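Local coordinates for uncharacterized protein (Thermus thermophilus HB8, PDB 4WVA) that hydrolyses mannosylglycerate to mannose and glycerate, and probably glucosylglycerate to glucose and glycerate, as a GH63 enzyme built on an (alpha/alpha)6 barrel, at residues A[141-146]-A[243-248]; A[274-279]-A[285-290]; A[364-367]-A[373-376]. All blocks are in the same frame, centred on the assembly; numbering follows the deposited sequence.

Contact 1: residues A[141-146]-A[243-248]; sequences WLYHAR and RANRDL
Y143 and N245 both carry CG opposite the carbonyl carbon and beside the backbone N (chi1 -65° for Y143), and from these torsions the phenol and the amide reach toward each other from opposite directions. They meet in one hydrogen bond: ND2 of N245 donates to OH of Y143 over 2.8 Å. The N-H...O angle of 146° shows a bond that is clearly bent. The approach is nonetheless flat. OH lies close to the amide plane of N245, ND2 sits at the edge of the tyrosine ring near its plane, and the two planes are turned by just 25°. Because the link is made between the ends of two side chains, the backbones stay well apart and little surface is buried. The hydroxyl oxygen is the acceptor, and the bond helps to hold the asparagine amide in this rotation.

Within 243-248, NE of R243 and OD2 of D247, one turn apart, form a salt bridge at 2.9 Å, met on the syn side of the carboxylate. D247 is also bound by R112 and T109, while the R243 guanidinium forms a cation-pi pair with F307. Helix 260-275 completes the setting: its W265 stacks on the Y143 ring and touches N245. The tyrosine-asparagine bond thus joins helix 121-146 to helix 235-254 beside helix 260-275, with L142 packed against F237 and L241 of helix 235-254.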
# COMPACT_ATOMS: atom_id res chain seq x y z
N TRP A 141 12.04 0.11 -22.33
CA TRP A 141 13.48 0.02 -22.46
C TRP A 141 14.16 -0.02 -21.09
O TRP A 141 15.09 -0.80 -20.87
CB TRP A 141 14.03 1.18 -23.33
CG TRP A 141 15.50 1.11 -23.44
CD1 TRP A 141 16.20 0.39 -24.36
CD2 TRP A 141 16.46 1.71 -22.57
NE1 TRP A 141 17.54 0.50 -24.12
CE2 TRP A 141 17.73 1.30 -23.03
CE3 TRP A 141 16.38 2.55 -21.46
CZ2 TRP A 141 18.91 1.72 -22.42
CZ3 TRP A 141 17.55 2.95 -20.85
CH2 TRP A 141 18.79 2.53 -21.33
N LEU A 142 13.74 0.85 -20.18
CA LEU A 142 14.33 0.87 -18.87
C LEU A 142 14.31 -0.51 -18.20
O LEU A 142 15.33 -0.97 -17.73
CB LEU A 142 13.66 1.93 -17.97
CG LEU A 142 13.96 3.39 -18.29
CD1 LEU A 142 13.00 4.29 -17.50
CD2 LEU A 142 15.39 3.77 -17.97
N TYR A 143 13.15 -1.16 -18.18
CA TYR A 143 13.07 -2.49 -17.55
C TYR A 143 13.81 -3.56 -18.34
O TYR A 143 14.50 -4.39 -17.77
CB TYR A 143 11.62 -2.90 -17.30
CG TYR A 143 11.00 -1.98 -16.29
CD1 TYR A 143 11.36 -2.06 -14.96
CD2 TYR A 143 10.10 -0.99 -16.67
CE1 TYR A 143 10.82 -1.21 -14.03
CE2 TYR A 143 9.57 -0.12 -15.74
CZ TYR A 143 9.92 -0.24 -14.43
OH TYR A 143 9.42 0.61 -13.47
N HIS A 144 13.71 -3.52 -19.66
CA HIS A 144 14.38 -4.53 -20.49
C HIS A 144 15.90 -4.44 -20.36
O HIS A 144 16.59 -5.46 -20.24
CB HIS A 144 13.97 -4.39 -21.96
CG HIS A 144 14.59 -5.42 -22.87
ND1 HIS A 144 15.59 -5.13 -23.77
CD2 HIS A 144 14.33 -6.75 -23.02
CE1 HIS A 144 15.93 -6.22 -24.43
NE2 HIS A 144 15.18 -7.22 -24.00
N ALA A 145 16.44 -3.22 -20.41
CA ALA A 145 17.88 -3.03 -20.38
C ALA A 145 18.45 -3.01 -18.95
O ALA A 145 19.59 -3.44 -18.72
CB ALA A 145 18.24 -1.75 -21.11
N ARG A 146 17.68 -2.48 -18.00
CA ARG A 146 18.22 -2.16 -16.69
C ARG A 146 17.59 -2.90 -15.51
O ARG A 146 17.96 -2.66 -14.37
CB ARG A 146 18.17 -0.65 -16.44
CG ARG A 146 18.82 0.16 -17.55
CD ARG A 146 20.32 -0.10 -17.63
NE ARG A 146 20.98 0.83 -18.56
CZ ARG A 146 21.31 2.09 -18.26
NH1 ARG A 146 21.06 2.58 -17.06
NH2 ARG A 146 21.90 2.87 -19.17
N ARG A 243 6.90 7.31 -9.65
CA ARG A 243 5.93 8.39 -9.86
C ARG A 243 5.51 8.47 -11.32
O ARG A 243 4.31 8.58 -11.62
CB ARG A 243 6.48 9.73 -9.38
CG ARG A 243 5.57 10.92 -9.64
CD ARG A 243 4.17 10.80 -9.07
NE ARG A 243 3.39 12.00 -9.38
CZ ARG A 243 3.37 13.12 -8.64
NH1 ARG A 243 4.05 13.21 -7.51
NH2 ARG A 243 2.65 14.15 -9.03
N ALA A 244 6.48 8.38 -12.23
CA ALA A 244 6.20 8.48 -13.64
C ALA A 244 5.33 7.32 -14.12
O ALA A 244 4.45 7.54 -14.95
CB ALA A 244 7.50 8.57 -14.42
N ASN A 245 5.58 6.11 -13.62
CA ASN A 245 4.71 4.95 -13.92
C ASN A 245 3.26 5.18 -13.48
O ASN A 245 2.32 4.90 -14.25
CB ASN A 245 5.21 3.67 -13.27
CG ASN A 245 6.41 3.07 -13.98
OD1 ASN A 245 6.53 3.16 -15.20
ND2 ASN A 245 7.28 2.42 -13.23
N ARG A 246 3.06 5.69 -12.28
CA ARG A 246 1.72 6.01 -11.81
C ARG A 246 1.03 7.01 -12.73
O ARG A 246 -0.17 6.89 -13.05
CB ARG A 246 1.77 6.60 -10.39
CG ARG A 246 2.29 5.62 -9.36
CD ARG A 246 1.21 4.88 -8.66
NE ARG A 246 1.75 4.00 -7.61
CZ ARG A 246 0.99 3.18 -6.90
NH1 ARG A 246 -0.33 3.15 -7.11
NH2 ARG A 246 1.55 2.39 -5.98
N ASP A 247 1.78 8.03 -13.16
CA ASP A 247 1.21 9.03 -14.04
C ASP A 247 0.98 8.52 -15.47
O ASP A 247 -0.01 8.91 -16.11
CB ASP A 247 2.06 10.30 -14.00
CG ASP A 247 2.00 10.99 -12.65
OD1 ASP A 247 0.94 10.89 -12.01
OD2 ASP A 247 3.01 11.57 -12.22
N LEU A 248 1.86 7.65 -15.95
CA LEU A 248 1.69 7.01 -17.24
C LEU A 248 0.45 6.11 -17.28
O LEU A 248 -0.26 6.06 -18.28
CB LEU A 248 2.94 6.21 -17.64
CG LEU A 248 2.98 5.72 -19.08
CD1 LEU A 248 3.01 6.88 -20.06
CD2 LEU A 248 4.20 4.82 -19.25

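Contact 2: residues A[274-279]-A[285-290]; sequences EALWDR and FSWDLV
L276 and W287 form the tight part of the contact. CD2 of L276 stands over one face of the indole, 3.4 Å from the centroid of the five-membered ring and 15° off its normal, a close CH-pi contact. The leucine keeps CG beside its backbone N (chi1 -57°) and is extended beyond it, which carries the methyl across to the tryptophan. A275 meets the six-membered ring, its CB 3.9 Å from CH2 of W287 and its O 3.3 Å from CZ2 of W287. The contact also buries a polar atom, O of F285, that has no partner in the model; CB of L276 lies 3.3 Å from it.

At the edge of the indole the contact is made through a water. It lies in the ring plane, accepting from NE1 of W287 at 2.8 Å and donating to O of L276 at 2.9 Å. That carbonyl also accepts the direct backbone bond from N of F285, 3.1 Å long and nearly straight at 174°, although the donor sits above the carbonyl plane. Thus two donors grip one oxygen. The looser end is at the partly exposed D278, where the contact is an oblique one, its CB 3.6 Å from CE2 of F285, while its OD1 takes the N-H of A281.

A third subunit closes on the same place: its R112 binds O of A275 and its L254 packs on W287. Strands 277-278 and 283-288 make a beta hairpin that follows helix 260-275 and belongs to a small antiparallel sheet.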
# COMPACT_ATOMS: atom_id res chain seq x y z
N GLU A 274 10.25 0.58 -1.61
CA GLU A 274 10.17 0.47 -0.17
C GLU A 274 11.26 -0.39 0.47
O GLU A 274 11.62 -0.17 1.63
CB GLU A 274 8.77 0.05 0.27
CG GLU A 274 7.76 1.16 0.07
CD GLU A 274 8.09 2.39 0.91
OE1 GLU A 274 8.00 2.32 2.15
OE2 GLU A 274 8.45 3.40 0.31
N ALA A 275 11.85 -1.29 -0.30
CA ALA A 275 12.97 -2.09 0.17
C ALA A 275 14.20 -1.23 0.48
O ALA A 275 15.02 -1.61 1.29
CB ALA A 275 13.34 -3.16 -0.84
N LEU A 276 14.33 -0.08 -0.17
CA LEU A 276 15.50 0.77 0.02
C LEU A 276 15.51 1.47 1.37
O LEU A 276 16.52 2.07 1.76
CB LEU A 276 15.59 1.82 -1.09
CG LEU A 276 15.63 1.27 -2.53
CD1 LEU A 276 15.74 2.42 -3.52
CD2 LEU A 276 16.79 0.30 -2.71
N TRP A 277 14.39 1.44 2.07
CA TRP A 277 14.34 2.03 3.40
C TRP A 277 15.22 1.27 4.38
O TRP A 277 15.09 0.05 4.50
CB TRP A 277 12.91 2.00 3.94
CG TRP A 277 12.77 2.59 5.32
CD1 TRP A 277 12.61 1.91 6.50
CD2 TRP A 277 12.75 3.97 5.65
NE1 TRP A 277 12.50 2.79 7.54
CE2 TRP A 277 12.59 4.06 7.05
CE3 TRP A 277 12.85 5.15 4.91
CZ2 TRP A 277 12.53 5.29 7.71
CZ3 TRP A 277 12.79 6.36 5.56
CH2 TRP A 277 12.62 6.43 6.94
N ASP A 278 16.09 2.00 5.09
CA ASP A 278 16.90 1.44 6.15
C ASP A 278 16.33 1.87 7.50
O ASP A 278 16.35 3.05 7.85
CB ASP A 278 18.36 1.90 6.03
CG ASP A 278 19.26 1.17 6.99
OD1 ASP A 278 19.52 1.68 8.08
OD2 ASP A 278 19.60 0.01 6.70
N ARG A 279 15.79 0.91 8.23
CA ARG A 279 15.19 1.21 9.53
C ARG A 279 16.17 1.73 10.57
O ARG A 279 15.81 2.60 11.35
CB ARG A 279 14.46 -0.01 10.08
CG ARG A 279 13.19 -0.34 9.33
CD ARG A 279 12.71 -1.71 9.75
NE ARG A 279 11.35 -2.06 9.32
CZ ARG A 279 11.04 -2.64 8.17
NH1 ARG A 279 11.97 -2.91 7.26
NH2 ARG A 279 9.77 -2.97 7.92
N PHE A 285 18.17 4.58 1.22
CA PHE A 285 19.51 4.53 0.63
C PHE A 285 19.46 3.99 -0.78
O PHE A 285 18.69 3.08 -1.08
CB PHE A 285 20.43 3.61 1.45
CG PHE A 285 20.81 4.15 2.81
CD1 PHE A 285 21.04 5.49 3.02
CD2 PHE A 285 20.98 3.27 3.88
CE1 PHE A 285 21.41 5.97 4.28
CE2 PHE A 285 21.35 3.74 5.13
CZ PHE A 285 21.55 5.09 5.33
N SER A 286 20.36 4.50 -1.63
CA SER A 286 20.68 3.82 -2.86
C SER A 286 21.50 2.56 -2.53
O SER A 286 22.09 2.46 -1.43
CB SER A 286 21.48 4.75 -3.77
OG SER A 286 20.72 5.89 -4.15
N TRP A 287 21.51 1.60 -3.46
CA TRP A 287 22.22 0.35 -3.31
C TRP A 287 23.31 0.16 -4.35
O TRP A 287 23.13 0.45 -5.53
CB TRP A 287 21.25 -0.82 -3.38
CG TRP A 287 20.32 -0.97 -2.23
CD1 TRP A 287 20.28 -0.26 -1.07
CD2 TRP A 287 19.30 -1.96 -2.12
NE1 TRP A 287 19.29 -0.74 -0.25
CE2 TRP A 287 18.68 -1.79 -0.88
CE3 TRP A 287 18.83 -2.97 -2.97
CZ2 TRP A 287 17.62 -2.59 -0.45
CZ3 TRP A 287 17.78 -3.76 -2.55
CH2 TRP A 287 17.19 -3.56 -1.30
N ASP A 288 24.44 -0.37 -3.89
CA ASP A 288 25.57 -0.69 -4.75
C ASP A 288 25.52 -2.17 -5.07
O ASP A 288 25.75 -3.00 -4.18
CB ASP A 288 26.86 -0.34 -4.01
CG ASP A 288 28.12 -0.71 -4.77
OD1 ASP A 288 28.04 -1.42 -5.79
OD2 ASP A 288 29.19 -0.28 -4.28
N LEU A 289 25.22 -2.49 -6.31
CA LEU A 289 25.01 -3.90 -6.69
C LEU A 289 26.31 -4.62 -7.02
O LEU A 289 26.32 -5.85 -7.11
CB LEU A 289 24.04 -4.04 -7.85
CG LEU A 289 22.60 -3.55 -7.62
CD1 LEU A 289 21.77 -3.86 -8.85
CD2 LEU A 289 21.97 -4.14 -6.39
N VAL A 290 27.40 -3.88 -7.20
CA VAL A 290 28.71 -4.52 -7.37
C VAL A 290 29.18 -5.07 -6.02
O VAL A 290 29.54 -6.24 -5.92
CB VAL A 290 29.73 -3.54 -8.00
CG1 VAL A 290 31.14 -4.13 -7.96
CG2 VAL A 290 29.31 -3.20 -9.42
O HOH W 1 18.81 0.39 2.29

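Contact 3: residues A[364-367]-A[373-376]; sequences EGFR and ALAA
F366 and L374 meet across a helical hairpin of the (alpha/alpha)6 barrel, in which helix 356-368 is followed after a short turn by helix 372-389. F366 buries slightly more than L374 and A375, and these three residues make up most of the contact.

The methyl CD2 of L374 is set over the middle of the phenylalanine ring, 3.6 Å from its centroid and 9° off the ring normal. All six ring carbons lie close to this methyl, from CZ of F366 at 3.6 Å to CG of F366 at 4.1 Å from CD2 of L374. This is a centred CH-pi contact over a face. The leucine gets there with CG turned opposite its backbone N (chi1 -161°), so that the branch leads off toward the neighbouring helix; its CG lies above the same face, shifted toward the CD2-CE2 bond, 3.9 Å from CD2 of F366. Other helices continue this apolar layer: A320 of helix 313-327 touches both side chains, and L306 lies against F366.

A375 fills the closer part of the hairpin. With only a methyl at A375 the backbones come close, CA of A375 5.6 Å from CA of R367. The methyl of A375 lies beside CB of R367, CB to CB 4.1 Å, whereas the rest of R367 bends at chi2 and chi3 and leads away from the second helix. That end packs against R279 of a second subunit. It folds back along its own helix to E364, whose OE1 is also bound by a methylpentanediol, probably from the crystallisation liquor. NH2 of R367 reaches OE1 of E364 at 2.7 Å, a salt bridge whose hydrogen bond is weak in geometry.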
# COMPACT_ATOMS: atom_id res chain seq x y z
N GLU A 364 6.45 18.90 -2.97
CA GLU A 364 5.30 18.19 -3.53
C GLU A 364 4.99 16.94 -2.70
O GLU A 364 3.85 16.70 -2.32
CB GLU A 364 5.55 17.82 -5.00
CG GLU A 364 5.32 18.97 -5.95
CD GLU A 364 3.86 19.17 -6.30
OE1 GLU A 364 3.13 18.16 -6.38
OE2 GLU A 364 3.44 20.32 -6.57
N GLY A 365 6.02 16.13 -2.44
CA GLY A 365 5.85 14.88 -1.68
C GLY A 365 5.38 15.15 -0.27
O GLY A 365 4.43 14.52 0.21
N PHE A 366 6.02 16.10 0.42
CA PHE A 366 5.61 16.39 1.78
C PHE A 366 4.17 16.90 1.83
O PHE A 366 3.41 16.51 2.74
CB PHE A 366 6.57 17.35 2.48
CG PHE A 366 7.76 16.68 3.11
CD1 PHE A 366 7.59 15.66 4.05
CD2 PHE A 366 9.05 17.08 2.80
CE1 PHE A 366 8.67 15.05 4.64
CE2 PHE A 366 10.14 16.48 3.40
CZ PHE A 366 9.95 15.47 4.33
N ARG A 367 3.78 17.74 0.88
CA ARG A 367 2.39 18.23 0.79
C ARG A 367 1.44 17.06 0.67
O ARG A 367 0.41 17.02 1.35
CB ARG A 367 2.23 19.18 -0.40
CG ARG A 367 0.85 19.82 -0.53
CD ARG A 367 -0.21 18.96 -1.23
NE ARG A 367 0.35 18.27 -2.40
CZ ARG A 367 0.51 18.79 -3.61
NH1 ARG A 367 0.12 20.03 -3.88
NH2 ARG A 367 1.07 18.05 -4.57
N ALA A 373 3.59 22.55 6.51
CA ALA A 373 4.58 23.52 7.00
C ALA A 373 5.94 23.28 6.37
O ALA A 373 6.62 24.21 5.94
CB ALA A 373 4.69 23.44 8.52
N LEU A 374 6.33 22.02 6.30
CA LEU A 374 7.58 21.65 5.67
C LEU A 374 7.56 21.96 4.17
O LEU A 374 8.52 22.50 3.63
CB LEU A 374 7.87 20.18 5.93
CG LEU A 374 9.25 19.59 5.78
CD1 LEU A 374 10.39 20.47 6.27
CD2 LEU A 374 9.24 18.27 6.56
N ALA A 375 6.47 21.63 3.49
CA ALA A 375 6.35 21.98 2.06
C ALA A 375 6.48 23.50 1.86
O ALA A 375 7.18 23.97 0.95
CB ALA A 375 5.05 21.47 1.48
N ALA A 376 5.84 24.26 2.74
CA ALA A 376 5.88 25.73 2.64
C ALA A 376 7.28 26.28 2.88
O ALA A 376 7.70 27.25 2.25
CB ALA A 376 4.89 26.33 3.62

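Overall arrangement
From the N terminus the three contacts come in series; none nests in or crosses another. Contact 1 closes a long excursion of 96 residues between helices 121-146 and 235-254. Helix 260-275 follows in the chain and runs into the hairpin of contact 2, which closes five residues, as does the turn between helices 356-368 and 372-389 in contact 3. Contacts 1 and 3 come to about 5 Å at their nearest atoms, contacts 1 and 2 to about 7 Å. The assembly joins them further: R279, from contact 2 of a neighbouring subunit, lies beside R243 of contact 1 and R367 of contact 3, and forms a salt bridge with D368 of the same subunit as that R243 and R367.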